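Local structure of beta-galacturonidase (Eisenbergiella tayi, 6NCW) at residues A150-I155 with G184-E189; A170-R175 with I233-R238; S194-P199 with E213-P218; K86-H91 with V100-I105; D355-M360 with Y394-S399. The protein is a family 2 glycoside hydrolase that acts as a beta-galacturonidase, probably releasing terminal hexuronic acid residues from beta-linked glycosides. All coordinates share one frame; numbering follows the deposited sequence.

Contact 1: residues A150-I155 with G184-E189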
# COMPACT_ATOMS: atom_id res chain seq x y z
N ALA A 150 -42.75 -20.00 36.42
CA ALA A 150 -41.72 -20.97 36.06
C ALA A 150 -41.44 -20.87 34.57
O ALA A 150 -42.29 -20.43 33.79
CB ALA A 150 -42.13 -22.39 36.44
N TYR A 151 -40.24 -21.31 34.16
CA TYR A 151 -39.84 -21.18 32.77
C TYR A 151 -38.87 -22.29 32.37
O TYR A 151 -38.22 -22.92 33.21
CB TYR A 151 -39.19 -19.81 32.50
CG TYR A 151 -37.83 -19.61 33.13
CD1 TYR A 151 -36.66 -19.78 32.39
CD2 TYR A 151 -37.72 -19.22 34.46
CE1 TYR A 151 -35.41 -19.59 32.97
CE2 TYR A 151 -36.48 -19.02 35.04
CZ TYR A 151 -35.33 -19.20 34.29
OH TYR A 151 -34.10 -19.00 34.88
N LEU A 152 -38.77 -22.50 31.06
CA LEU A 152 -37.87 -23.50 30.48
C LEU A 152 -36.47 -22.90 30.34
O LEU A 152 -36.26 -21.98 29.54
CB LEU A 152 -38.43 -23.96 29.14
CG LEU A 152 -39.79 -24.64 29.32
CD1 LEU A 152 -40.38 -25.14 28.01
CD2 LEU A 152 -39.66 -25.79 30.31
N SER A 153 -35.52 -23.43 31.11
CA SER A 153 -34.15 -22.92 31.11
C SER A 153 -33.35 -23.38 29.88
O SER A 153 -32.59 -22.59 29.31
CB SER A 153 -33.47 -23.35 32.40
OG SER A 153 -32.06 -23.24 32.29
N TRP A 154 -33.51 -24.63 29.45
CA TRP A 154 -32.90 -25.13 28.22
C TRP A 154 -33.55 -26.46 27.85
O TRP A 154 -34.23 -27.09 28.67
CB TRP A 154 -31.37 -25.30 28.34
CG TRP A 154 -30.85 -26.09 29.55
CD1 TRP A 154 -30.32 -25.58 30.69
CD2 TRP A 154 -30.78 -27.53 29.70
NE1 TRP A 154 -29.96 -26.58 31.55
CE2 TRP A 154 -30.22 -27.79 30.96
CE3 TRP A 154 -31.17 -28.62 28.89
CZ2 TRP A 154 -30.01 -29.09 31.44
CZ3 TRP A 154 -30.96 -29.91 29.37
CH2 TRP A 154 -30.39 -30.14 30.64
N ILE A 155 -33.35 -26.87 26.59
CA ILE A 155 -33.71 -28.19 26.08
C ILE A 155 -32.52 -28.72 25.27
O ILE A 155 -31.94 -27.99 24.46
CB ILE A 155 -35.00 -28.13 25.23
CG1 ILE A 155 -35.30 -29.48 24.59
CG2 ILE A 155 -34.90 -27.04 24.17
CD1 ILE A 155 -36.71 -29.57 24.02
N GLY A 184 -47.21 -29.62 36.50
CA GLY A 184 -47.52 -29.34 35.11
C GLY A 184 -46.90 -30.40 34.22
O GLY A 184 -46.44 -31.45 34.69
N SER A 185 -46.90 -30.10 32.92
CA SER A 185 -46.29 -30.99 31.94
C SER A 185 -45.52 -30.16 30.91
O SER A 185 -45.69 -28.94 30.82
CB SER A 185 -47.34 -31.88 31.26
OG SER A 185 -48.14 -31.15 30.34
N VAL A 186 -44.66 -30.83 30.16
CA VAL A 186 -43.97 -30.22 29.03
C VAL A 186 -44.27 -31.05 27.79
O VAL A 186 -44.04 -32.26 27.78
CB VAL A 186 -42.46 -30.10 29.28
CG1 VAL A 186 -41.75 -29.72 27.99
CG2 VAL A 186 -42.20 -29.07 30.34
N GLU A 187 -44.79 -30.39 26.75
CA GLU A 187 -45.09 -31.03 25.48
C GLU A 187 -44.01 -30.68 24.45
O GLU A 187 -43.71 -29.50 24.23
CB GLU A 187 -46.46 -30.60 24.97
CG GLU A 187 -46.80 -31.22 23.62
CD GLU A 187 -48.23 -30.95 23.16
OE1 GLU A 187 -48.69 -31.65 22.23
OE2 GLU A 187 -48.87 -30.03 23.72
N VAL A 188 -43.46 -31.70 23.79
CA VAL A 188 -42.27 -31.56 22.95
C VAL A 188 -42.63 -32.01 21.54
O VAL A 188 -43.06 -33.16 21.34
CB VAL A 188 -41.08 -32.36 23.49
CG1 VAL A 188 -39.89 -32.26 22.53
CG2 VAL A 188 -40.68 -31.90 24.86
N GLU A 189 -42.43 -31.13 20.56
CA GLU A 189 -42.62 -31.45 19.16
C GLU A 189 -41.34 -31.14 18.39
O GLU A 189 -40.65 -30.16 18.68
CB GLU A 189 -43.79 -30.68 18.57
CG GLU A 189 -45.10 -30.91 19.33
CD GLU A 189 -46.34 -30.60 18.51
OE1 GLU A 189 -47.43 -31.14 18.85
OE2 GLU A 189 -46.24 -29.83 17.52
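Leu152 and Val186 meet through methyl groups. CD2 of Leu152 lies 4.1 Å from CG2 of Val186, and the two side chains lie alongside each other, pointing in opposite senses. The Val186 branch that makes this contact is the one anti to its own carbonyl carbon, beside the backbone N. A second apolar pair lies further along: CD1 of Ile155 stands 4.4 Å from CG1 of Val188. Ile155 gets there with an extended chain, CG1 anti to the backbone N (chi1 175°) and CD1 anti to CA (chi2 166°). Both pairs are light touches, and all four residues are buried.

The two strands belong to different sheets of the immunoglobulin-like beta-sandwich of family 2 glycoside hydrolases. Their nearest CA atoms, those of Leu152 and Val186, are 9.2 Å apart, so only side chains bridge the gap.

Polar bonding runs within the sheets or to other parts of the chain. Ser153 and Trp154 bond through their backbones to Cys173 on strand 165-176, and Ser185 does so to Arg238 on strand 227-238. Leu152 N is held by the carboxylate of Asp245. Ala235 packs on both Leu152 and Val186, and Ile172 on both valines.

Contact 2: residues A170-R175 with I233-R238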
# COMPACT_ATOMS: atom_id res chain seq x y z
N ALA A 170 -34.87 -36.30 24.27
CA ALA A 170 -34.93 -34.90 24.64
C ALA A 170 -34.83 -34.76 26.15
O ALA A 170 -35.38 -35.56 26.90
CB ALA A 170 -36.21 -34.24 24.16
N GLU A 171 -34.11 -33.74 26.60
CA GLU A 171 -33.96 -33.47 28.02
C GLU A 171 -34.22 -31.99 28.21
O GLU A 171 -33.70 -31.16 27.46
CB GLU A 171 -32.57 -33.85 28.53
CG GLU A 171 -32.36 -33.66 30.02
CD GLU A 171 -30.94 -34.04 30.49
OE1 GLU A 171 -30.54 -33.61 31.59
OE2 GLU A 171 -30.23 -34.76 29.74
N ILE A 172 -35.06 -31.66 29.18
CA ILE A 172 -35.51 -30.29 29.39
C ILE A 172 -35.28 -29.93 30.84
O ILE A 172 -35.52 -30.74 31.73
CB ILE A 172 -36.99 -30.12 29.02
CG1 ILE A 172 -37.23 -30.69 27.63
CG2 ILE A 172 -37.38 -28.66 29.05
CD1 ILE A 172 -38.49 -30.25 27.05
N CYS A 173 -34.82 -28.70 31.06
CA CYS A 173 -34.57 -28.18 32.40
C CYS A 173 -35.60 -27.09 32.70
O CYS A 173 -35.75 -26.15 31.91
CB CYS A 173 -33.15 -27.63 32.48
SG CYS A 173 -32.63 -27.21 34.10
N VAL A 174 -36.31 -27.23 33.82
CA VAL A 174 -37.34 -26.28 34.21
C VAL A 174 -36.94 -25.67 35.55
O VAL A 174 -36.48 -26.36 36.46
CB VAL A 174 -38.74 -26.93 34.32
CG1 VAL A 174 -39.83 -25.86 34.30
CG2 VAL A 174 -38.95 -27.92 33.19
N ARG A 175 -37.11 -24.35 35.65
CA ARG A 175 -36.80 -23.62 36.87
C ARG A 175 -38.09 -23.03 37.41
O ARG A 175 -38.81 -22.31 36.70
CB ARG A 175 -35.76 -22.53 36.62
CG ARG A 175 -35.37 -21.72 37.84
CD ARG A 175 -34.11 -20.95 37.52
NE ARG A 175 -33.81 -19.86 38.45
CZ ARG A 175 -32.78 -19.03 38.30
NH1 ARG A 175 -31.95 -19.17 37.26
NH2 ARG A 175 -32.57 -18.06 39.18
N ILE A 233 -37.33 -27.81 17.26
CA ILE A 233 -37.84 -28.57 18.39
C ILE A 233 -38.52 -27.58 19.32
O ILE A 233 -37.94 -26.53 19.65
CB ILE A 233 -36.74 -29.39 19.10
CG1 ILE A 233 -37.33 -30.20 20.25
CG2 ILE A 233 -35.59 -28.51 19.62
CD1 ILE A 233 -36.37 -31.25 20.80
N THR A 234 -39.76 -27.87 19.70
CA THR A 234 -40.56 -26.98 20.53
C THR A 234 -40.93 -27.66 21.84
O THR A 234 -41.38 -28.81 21.84
CB THR A 234 -41.82 -26.53 19.79
OG1 THR A 234 -41.45 -26.00 18.51
CG2 THR A 234 -42.53 -25.45 20.59
N ALA A 235 -40.77 -26.95 22.94
CA ALA A 235 -41.22 -27.42 24.24
C ALA A 235 -42.17 -26.38 24.82
O ALA A 235 -41.79 -25.22 25.00
CB ALA A 235 -40.04 -27.67 25.18
N VAL A 236 -43.40 -26.80 25.12
CA VAL A 236 -44.39 -25.92 25.74
C VAL A 236 -44.66 -26.42 27.15
O VAL A 236 -45.05 -27.58 27.35
CB VAL A 236 -45.68 -25.84 24.91
CG1 VAL A 236 -46.71 -24.93 25.59
CG2 VAL A 236 -45.37 -25.31 23.51
N LEU A 237 -44.39 -25.57 28.14
CA LEU A 237 -44.69 -25.85 29.53
C LEU A 237 -46.11 -25.39 29.84
O LEU A 237 -46.48 -24.25 29.54
CB LEU A 237 -43.69 -25.15 30.44
CG LEU A 237 -43.94 -25.20 31.96
CD1 LEU A 237 -43.68 -26.57 32.55
CD2 LEU A 237 -43.09 -24.15 32.66
N ARG A 238 -46.91 -26.29 30.42
CA ARG A 238 -48.26 -25.99 30.88
C ARG A 238 -48.37 -26.29 32.37
O ARG A 238 -48.06 -27.40 32.80
CB ARG A 238 -49.31 -26.80 30.12
CG ARG A 238 -49.47 -26.36 28.68
CD ARG A 238 -50.38 -27.31 27.91
NE ARG A 238 -50.20 -27.15 26.46
CZ ARG A 238 -50.91 -26.31 25.71
NH1 ARG A 238 -51.87 -25.57 26.26
NH2 ARG A 238 -50.67 -26.23 24.41
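Ile172 presses the end of its side chain onto the methyl group of Ala235. CD1 of Ile172 is 3.5 Å from CB of Ala235, the closest approach between the two segments. The CA atoms of the pair are 8.2 Å apart, and the long isoleucine spans most of that gap. CG1 of Ile172 is anti to the carbonyl carbon (chi1 -51°), and CD1 extends from it toward the alanine. Next along the strands the fit is easier. Val174 and Leu237 meet end on, with CG1 of the valine 4.0 Å from CD2 of the leucine.

These residues lie between the two sheets of the immunoglobulin-like beta-sandwich. Strand 165-176 is the middle strand of one sheet, and strand 227-238 belongs to the other. At the far end Ala170 and Ile233 come no nearer than 4.5 Å, which leaves that end looser. Val186 adds to the packing against both Ile172 and Leu237.

Val236 points away from the facing strand. On the outer side Arg238 is exposed, and Glu171 and Arg175 are partly exposed. Glu171 packs on Trp154 and makes a weak hydrogen bond to Ser209.

Contact 3: residues S194-P199 with E213-P218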
# COMPACT_ATOMS: atom_id res chain seq x y z
N SER A 194 -45.30 -35.08 16.70
CA SER A 194 -45.43 -35.29 18.13
C SER A 194 -44.24 -36.10 18.62
O SER A 194 -43.76 -37.00 17.94
CB SER A 194 -46.73 -36.02 18.44
OG SER A 194 -47.80 -35.34 17.82
N PHE A 195 -43.75 -35.77 19.82
CA PHE A 195 -42.58 -36.46 20.32
C PHE A 195 -42.80 -36.98 21.74
O PHE A 195 -42.66 -38.18 21.98
CB PHE A 195 -41.34 -35.55 20.27
CG PHE A 195 -40.07 -36.27 20.58
CD1 PHE A 195 -39.47 -37.09 19.64
CD2 PHE A 195 -39.47 -36.14 21.82
CE1 PHE A 195 -38.31 -37.78 19.93
CE2 PHE A 195 -38.30 -36.82 22.12
CZ PHE A 195 -37.72 -37.64 21.17
N ALA A 196 -43.14 -36.11 22.68
CA ALA A 196 -43.32 -36.57 24.04
C ALA A 196 -44.07 -35.52 24.83
O ALA A 196 -44.11 -34.34 24.46
CB ALA A 196 -41.99 -36.89 24.72
N VAL A 197 -44.68 -35.97 25.93
CA VAL A 197 -45.23 -35.11 26.96
C VAL A 197 -44.65 -35.57 28.28
O VAL A 197 -44.86 -36.72 28.69
CB VAL A 197 -46.77 -35.14 27.00
CG1 VAL A 197 -47.29 -34.19 28.06
CG2 VAL A 197 -47.35 -34.79 25.64
N LEU A 198 -43.89 -34.70 28.94
CA LEU A 198 -43.22 -35.05 30.18
C LEU A 198 -43.97 -34.46 31.36
O LEU A 198 -44.20 -33.25 31.39
CB LEU A 198 -41.78 -34.52 30.17
CG LEU A 198 -40.81 -35.28 29.26
CD1 LEU A 198 -39.40 -34.69 29.39
CD2 LEU A 198 -40.83 -36.77 29.63
N PRO A 199 -44.38 -35.27 32.34
CA PRO A 199 -44.97 -34.69 33.55
C PRO A 199 -43.89 -34.08 34.43
O PRO A 199 -42.82 -34.66 34.63
CB PRO A 199 -45.65 -35.89 34.23
CG PRO A 199 -44.92 -37.10 33.70
CD PRO A 199 -44.44 -36.74 32.31
N GLU A 213 -37.75 -40.86 27.00
CA GLU A 213 -37.08 -42.07 26.56
C GLU A 213 -36.56 -41.88 25.14
O GLU A 213 -36.90 -40.92 24.45
CB GLU A 213 -38.03 -43.26 26.63
CG GLU A 213 -38.33 -43.71 28.05
CD GLU A 213 -39.45 -44.72 28.09
OE1 GLU A 213 -39.92 -45.06 29.21
OE2 GLU A 213 -39.88 -45.18 27.00
N GLU A 214 -35.72 -42.82 24.72
CA GLU A 214 -35.27 -42.90 23.35
C GLU A 214 -36.42 -43.33 22.45
O GLU A 214 -36.88 -44.47 22.52
CB GLU A 214 -34.11 -43.88 23.28
CG GLU A 214 -33.13 -43.61 22.19
CD GLU A 214 -31.84 -44.34 22.43
OE1 GLU A 214 -31.23 -44.12 23.51
OE2 GLU A 214 -31.46 -45.14 21.55
N LEU A 215 -36.89 -42.43 21.59
CA LEU A 215 -38.06 -42.63 20.76
C LEU A 215 -37.70 -42.72 19.28
O LEU A 215 -36.72 -42.11 18.85
CB LEU A 215 -39.06 -41.49 20.97
CG LEU A 215 -39.53 -41.42 22.42
CD1 LEU A 215 -40.24 -40.11 22.71
CD2 LEU A 215 -40.43 -42.62 22.72
N PRO A 216 -38.46 -43.47 18.48
CA PRO A 216 -38.17 -43.52 17.05
C PRO A 216 -38.52 -42.20 16.38
O PRO A 216 -39.41 -41.47 16.82
CB PRO A 216 -39.06 -44.66 16.53
CG PRO A 216 -39.61 -45.32 17.74
CD PRO A 216 -39.59 -44.33 18.85
N CYS A 217 -37.80 -41.90 15.30
CA CYS A 217 -38.04 -40.71 14.49
C CYS A 217 -38.02 -41.12 13.02
O CYS A 217 -37.13 -40.72 12.26
CB CYS A 217 -36.99 -39.62 14.76
SG CYS A 217 -37.09 -38.90 16.38
N PRO A 218 -39.00 -41.93 12.59
CA PRO A 218 -38.95 -42.49 11.23
C PRO A 218 -39.14 -41.46 10.14
O PRO A 218 -38.82 -41.75 8.98
CB PRO A 218 -40.10 -43.51 11.23
CG PRO A 218 -41.10 -42.94 12.22
CD PRO A 218 -40.22 -42.34 13.32
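Leu215 lays a methyl group over one face of the Phe195 ring in a CH-pi contact. Its CD1 is 3.9 Å from the ring centroid, and that direction lies 13° off the ring normal. The methyl therefore sits well over the face, slightly toward the rim. CB of the same leucine also touches the ring, 3.9 Å from CE1 of Phe195. In Phe195, CG anti to the backbone N (chi1 -171°) carries the ring across to Leu215 and Cys217.

A sulfur-aromatic contact is made at the ring edge. SG of Cys217 lies near the ring plane, 5.2 Å from the Phe195 centroid and 79° off the normal. Its nearest ring atom is CE1 of Phe195 at 3.9 Å. Leucine and cysteine thus hold different parts of one ring.

The leucine also meets the backbone: CD1 of Leu215 is 3.2 Å from the carbonyl oxygen of Phe195, a close van der Waals contact. The touch on Ala196 is lighter, with its CB 4.2 Å from CD1 of Leu215. Ala170, Val188 and Ile190 also pack on the Phe195 side chain.

Phe195 and Ala196 both face Val188 and form a classic beta bulge in strand 193-202. The ring packs between this strand and strand 207-216 of the other sheet, near the margin of the family 2 immunoglobulin-like beta-sandwich.

Contact 4: residues K86-H91 with V100-I105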
# COMPACT_ATOMS: atom_id res chain seq x y z
N LYS A 86 -29.19 -1.24 41.66
CA LYS A 86 -28.80 -2.35 42.53
C LYS A 86 -27.99 -3.37 41.74
O LYS A 86 -28.44 -3.81 40.67
CB LYS A 86 -30.04 -3.02 43.11
CG LYS A 86 -29.73 -4.36 43.83
CD LYS A 86 -30.92 -5.34 43.83
CE LYS A 86 -30.56 -6.62 44.62
NZ LYS A 86 -30.86 -7.93 43.92
N PRO A 87 -26.81 -3.78 42.23
CA PRO A 87 -26.09 -4.89 41.57
C PRO A 87 -26.89 -6.18 41.64
O PRO A 87 -27.31 -6.61 42.71
CB PRO A 87 -24.80 -4.99 42.38
CG PRO A 87 -24.63 -3.65 43.00
CD PRO A 87 -26.02 -3.18 43.31
N VAL A 88 -27.10 -6.80 40.47
CA VAL A 88 -27.93 -7.99 40.36
C VAL A 88 -27.23 -9.15 39.68
O VAL A 88 -27.81 -10.23 39.58
CB VAL A 88 -29.26 -7.68 39.65
CG1 VAL A 88 -30.16 -6.84 40.55
CG2 VAL A 88 -29.01 -6.97 38.33
N GLY A 89 -26.02 -8.97 39.18
CA GLY A 89 -25.36 -10.05 38.47
C GLY A 89 -23.96 -9.65 38.06
O GLY A 89 -23.61 -8.47 38.00
N SER A 90 -23.15 -10.67 37.79
CA SER A 90 -21.79 -10.44 37.31
C SER A 90 -21.35 -11.65 36.49
O SER A 90 -21.95 -12.73 36.57
CB SER A 90 -20.82 -10.18 38.46
OG SER A 90 -20.50 -11.39 39.11
N HIS A 91 -20.30 -11.45 35.70
CA HIS A 91 -19.86 -12.49 34.78
C HIS A 91 -18.41 -12.27 34.37
O HIS A 91 -17.92 -11.14 34.33
CB HIS A 91 -20.74 -12.53 33.53
CG HIS A 91 -20.45 -13.69 32.62
ND1 HIS A 91 -19.76 -13.55 31.43
CD2 HIS A 91 -20.80 -15.00 32.71
CE1 HIS A 91 -19.70 -14.73 30.83
NE2 HIS A 91 -20.31 -15.62 31.59
N VAL A 100 -29.39 -12.86 34.06
CA VAL A 100 -29.80 -12.34 35.36
C VAL A 100 -31.30 -12.53 35.47
O VAL A 100 -32.04 -12.17 34.55
CB VAL A 100 -29.44 -10.85 35.52
CG1 VAL A 100 -29.93 -10.32 36.86
CG2 VAL A 100 -27.94 -10.65 35.38
N VAL A 101 -31.74 -13.11 36.59
CA VAL A 101 -33.16 -13.35 36.85
C VAL A 101 -33.58 -12.51 38.05
O VAL A 101 -32.91 -12.54 39.09
CB VAL A 101 -33.44 -14.84 37.08
CG1 VAL A 101 -34.90 -15.03 37.46
CG2 VAL A 101 -33.09 -15.63 35.82
N LEU A 102 -34.67 -11.77 37.90
CA LEU A 102 -35.13 -10.84 38.92
C LEU A 102 -36.58 -11.13 39.26
O LEU A 102 -37.43 -11.17 38.37
CB LEU A 102 -34.99 -9.39 38.45
CG LEU A 102 -33.56 -8.88 38.47
CD1 LEU A 102 -33.53 -7.42 38.07
CD2 LEU A 102 -32.97 -9.09 39.86
N LYS A 103 -36.85 -11.30 40.55
CA LYS A 103 -38.17 -11.70 40.99
C LYS A 103 -39.02 -10.48 41.32
O LYS A 103 -38.57 -9.57 42.03
CB LYS A 103 -38.06 -12.63 42.20
CG LYS A 103 -37.65 -14.04 41.83
CD LYS A 103 -37.24 -14.86 43.04
CE LYS A 103 -37.15 -16.34 42.70
NZ LYS A 103 -36.76 -17.18 43.86
N ASP A 104 -40.21 -10.44 40.73
CA ASP A 104 -41.31 -9.55 41.12
C ASP A 104 -40.84 -8.10 41.28
O ASP A 104 -40.84 -7.53 42.37
CB ASP A 104 -41.97 -10.09 42.39
CG ASP A 104 -43.25 -9.37 42.74
OD1 ASP A 104 -43.26 -8.67 43.77
OD2 ASP A 104 -44.24 -9.49 41.97
N ILE A 105 -40.44 -7.50 40.14
CA ILE A 105 -40.01 -6.11 40.12
C ILE A 105 -41.25 -5.24 39.93
O ILE A 105 -42.24 -5.66 39.32
CB ILE A 105 -38.96 -5.82 39.01
CG1 ILE A 105 -39.62 -5.73 37.63
CG2 ILE A 105 -37.88 -6.90 38.98
CD1 ILE A 105 -38.66 -5.34 36.54
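Val88 sits against both Val100 and Leu102. Its CG2 is 3.8 Å from CG1 of Val100, and its CG1 is 3.7 Å from CD2 of Leu102. Each methyl branch thus has its own partner, and Val88 crosses both side chains at about a right angle. CG1 of Val88 is anti to the carbonyl carbon (chi1 -71°) and goes to Leu102, which leaves CG2, between the backbone N and the carbonyl carbon, against Val100. The end of the Leu102 side chain reaches Val88.

Val100 also reaches the backbone of the facing strand. Its CG1 is 3.4 Å from the carbonyl oxygen of Val88, a van der Waals approach. Its other methyl, CG2, is 4.1 Å from CA of Gly89. Gly89 has no side chain, and the methyl packs directly on its backbone. The CA atoms of Gly89 and Val100 are 5.9 Å apart.

The next shell fixes both strands. Val88 and Gly89 both face Val81 in a classic beta bulge and bond to it through the backbone. Val100 and Leu102 bond likewise to Leu70 and Ile68. Val83 packs on Val88 and Leu102 together.

Strands 86-91 and 100-103 run at 153° to each other, nearly antiparallel, with axes 7.0 Å apart at closest. Strand 86-92 edges one antiparallel sheet and strand 98-105 edges another. Facing sheets joined by apolar side chains in this way make a beta-sandwich, here in the N-terminal part of the enzyme.

Contact 5: residues D355-M360 with Y394-S399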
# COMPACT_ATOMS: atom_id res chain seq x y z
N ASP A 355 -16.38 -22.83 34.23
CA ASP A 355 -17.52 -21.97 33.91
C ASP A 355 -17.71 -21.83 32.39
O ASP A 355 -18.83 -21.91 31.88
CB ASP A 355 -17.36 -20.60 34.55
CG ASP A 355 -17.57 -20.62 36.06
OD1 ASP A 355 -18.15 -21.59 36.58
OD2 ASP A 355 -17.15 -19.65 36.73
N CYS A 356 -16.62 -21.59 31.66
CA CYS A 356 -16.72 -21.46 30.21
C CYS A 356 -17.24 -22.74 29.59
O CYS A 356 -18.15 -22.71 28.75
CB CYS A 356 -15.36 -21.08 29.62
SG CYS A 356 -15.33 -20.90 27.78
N ILE A 357 -16.68 -23.88 29.99
CA ILE A 357 -17.13 -25.16 29.43
C ILE A 357 -18.62 -25.39 29.74
O ILE A 357 -19.40 -25.77 28.86
CB ILE A 357 -16.26 -26.29 29.97
CG1 ILE A 357 -14.81 -26.12 29.46
CG2 ILE A 357 -16.86 -27.67 29.59
CD1 ILE A 357 -13.93 -27.30 29.81
N ARG A 358 -19.02 -25.20 31.00
CA ARG A 358 -20.42 -25.42 31.37
C ARG A 358 -21.35 -24.56 30.53
O ARG A 358 -22.33 -25.05 29.96
CB ARG A 358 -20.63 -25.13 32.85
CG ARG A 358 -20.25 -26.29 33.76
CD ARG A 358 -20.58 -25.96 35.21
NE ARG A 358 -19.65 -24.96 35.74
CZ ARG A 358 -18.51 -25.26 36.36
NH1 ARG A 358 -18.17 -26.53 36.54
NH2 ARG A 358 -17.72 -24.29 36.79
N GLU A 359 -21.04 -23.26 30.42
CA GLU A 359 -21.91 -22.35 29.69
C GLU A 359 -21.91 -22.66 28.20
O GLU A 359 -22.97 -22.62 27.55
CB GLU A 359 -21.50 -20.92 29.96
CG GLU A 359 -21.79 -20.49 31.41
CD GLU A 359 -21.24 -19.10 31.71
OE1 GLU A 359 -21.66 -18.48 32.70
OE2 GLU A 359 -20.38 -18.61 30.94
N MET A 360 -20.74 -22.99 27.64
CA MET A 360 -20.61 -23.30 26.22
C MET A 360 -21.46 -24.51 25.83
O MET A 360 -22.25 -24.45 24.89
CB MET A 360 -19.13 -23.51 25.88
CG MET A 360 -18.81 -24.27 24.62
SD MET A 360 -17.00 -24.48 24.41
CE MET A 360 -16.60 -25.87 25.47
N TYR A 394 -11.62 -32.50 30.37
CA TYR A 394 -12.13 -33.56 29.50
C TYR A 394 -13.27 -34.32 30.17
O TYR A 394 -14.26 -34.65 29.51
CB TYR A 394 -11.00 -34.52 29.15
CG TYR A 394 -10.12 -34.13 27.98
CD1 TYR A 394 -8.75 -34.27 28.06
CD2 TYR A 394 -10.67 -33.68 26.78
CE1 TYR A 394 -7.93 -33.95 27.00
CE2 TYR A 394 -9.85 -33.36 25.70
CZ TYR A 394 -8.48 -33.50 25.82
OH TYR A 394 -7.63 -33.20 24.78
N GLU A 395 -13.14 -34.61 31.48
CA GLU A 395 -14.21 -35.31 32.18
C GLU A 395 -15.41 -34.41 32.42
O GLU A 395 -16.55 -34.90 32.42
CB GLU A 395 -13.71 -35.89 33.51
CG GLU A 395 -14.77 -36.68 34.32
CD GLU A 395 -15.49 -37.78 33.52
OE1 GLU A 395 -16.72 -37.65 33.28
OE2 GLU A 395 -14.83 -38.78 33.14
N LEU A 396 -15.20 -33.11 32.60
CA LEU A 396 -16.33 -32.18 32.65
C LEU A 396 -17.11 -32.21 31.34
O LEU A 396 -18.35 -32.26 31.35
CB LEU A 396 -15.83 -30.77 32.97
CG LEU A 396 -16.87 -29.65 33.07
CD1 LEU A 396 -17.93 -29.92 34.18
CD2 LEU A 396 -16.16 -28.33 33.33
N ILE A 397 -16.42 -32.22 30.19
CA ILE A 397 -17.11 -32.26 28.91
C ILE A 397 -17.95 -33.53 28.81
O ILE A 397 -19.13 -33.48 28.42
CB ILE A 397 -16.10 -32.19 27.75
CG1 ILE A 397 -15.44 -30.81 27.68
CG2 ILE A 397 -16.79 -32.51 26.43
CD1 ILE A 397 -14.35 -30.79 26.66
N LYS A 398 -17.35 -34.68 29.14
CA LYS A 398 -18.07 -35.95 29.02
C LYS A 398 -19.33 -35.96 29.88
O LYS A 398 -20.37 -36.48 29.46
CB LYS A 398 -17.15 -37.10 29.40
CG LYS A 398 -17.74 -38.49 29.17
CD LYS A 398 -16.73 -39.56 29.54
CE LYS A 398 -16.94 -40.83 28.73
NZ LYS A 398 -17.01 -40.56 27.25
N SER A 399 -19.27 -35.38 31.07
CA SER A 399 -20.45 -35.36 31.92
C SER A 399 -21.56 -34.49 31.33
O SER A 399 -22.73 -34.72 31.63
CB SER A 399 -20.09 -34.86 33.32
OG SER A 399 -20.00 -33.44 33.35
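Leu396 extends with CG anti to its backbone N (chi1 -180°), which carries its two methyls across to Ile357 and Arg358. CG2 of Ile357 is likewise anti to the backbone N, and this branch does most of the touching. It lies 3.9 Å from CD2 of Leu396. The same methyl is 3.9 Å from CG1 of Ile397, whose side chain it crosses at about a right angle. Ile357 CG2 thus wedges between two successive side chains of the facing helix.

Arg358 borders this apolar patch, and its NH1 comes 4.1 Å from CD1 of Leu396. The other end of the guanidinium is held by its own helix: NH2 of Arg358 bonds OD1 of Asp355 at 2.7 Å in a salt bridge. The bond is nearly straight and lies in the guanidinium plane, but it meets the carboxylate from above its plane. This tether helps fix the group beside the leucine.

On the other helix, OG of Ser399 bonds the backbone oxygen of Leu396 at 2.8 Å. Inward, Trp373 of strand 370-374 packs on Ile397 and Met360.

The helical segments run nearly parallel, 21° apart, with axes 10.1 Å from each other at closest. Helices 349-364 and 384-400 flank strand 370-374 in the chain, as neighbouring outer helices of a (beta/alpha)8 TIM barrel do.

How the contacts relate
Contacts 1, 2 and 3 share one beta-sandwich. The centres of contacts 1 and 2 are about 2 Å apart, and their segments alternate along the chain. Glu189 O and Thr234 N, 2.7 Å apart, probably hydrogen-bond. Contact 3 lies about 12 Å from contact 2 between centres and is nested in the chain between its segments. Contact 4 meets this sandwich where Val101 CG2 packs on Tyr151 OH. It also reaches the barrel: His91 NE2 and Glu359 OE2 are 3.1 Å apart, a probable hydrogen bond to contact 5. In contact 5, the Ile357 side chain is about 12 Å from that of Asn377, a galacturonate-binding residue. Contacts 1 to 4 lie away from the binding residues.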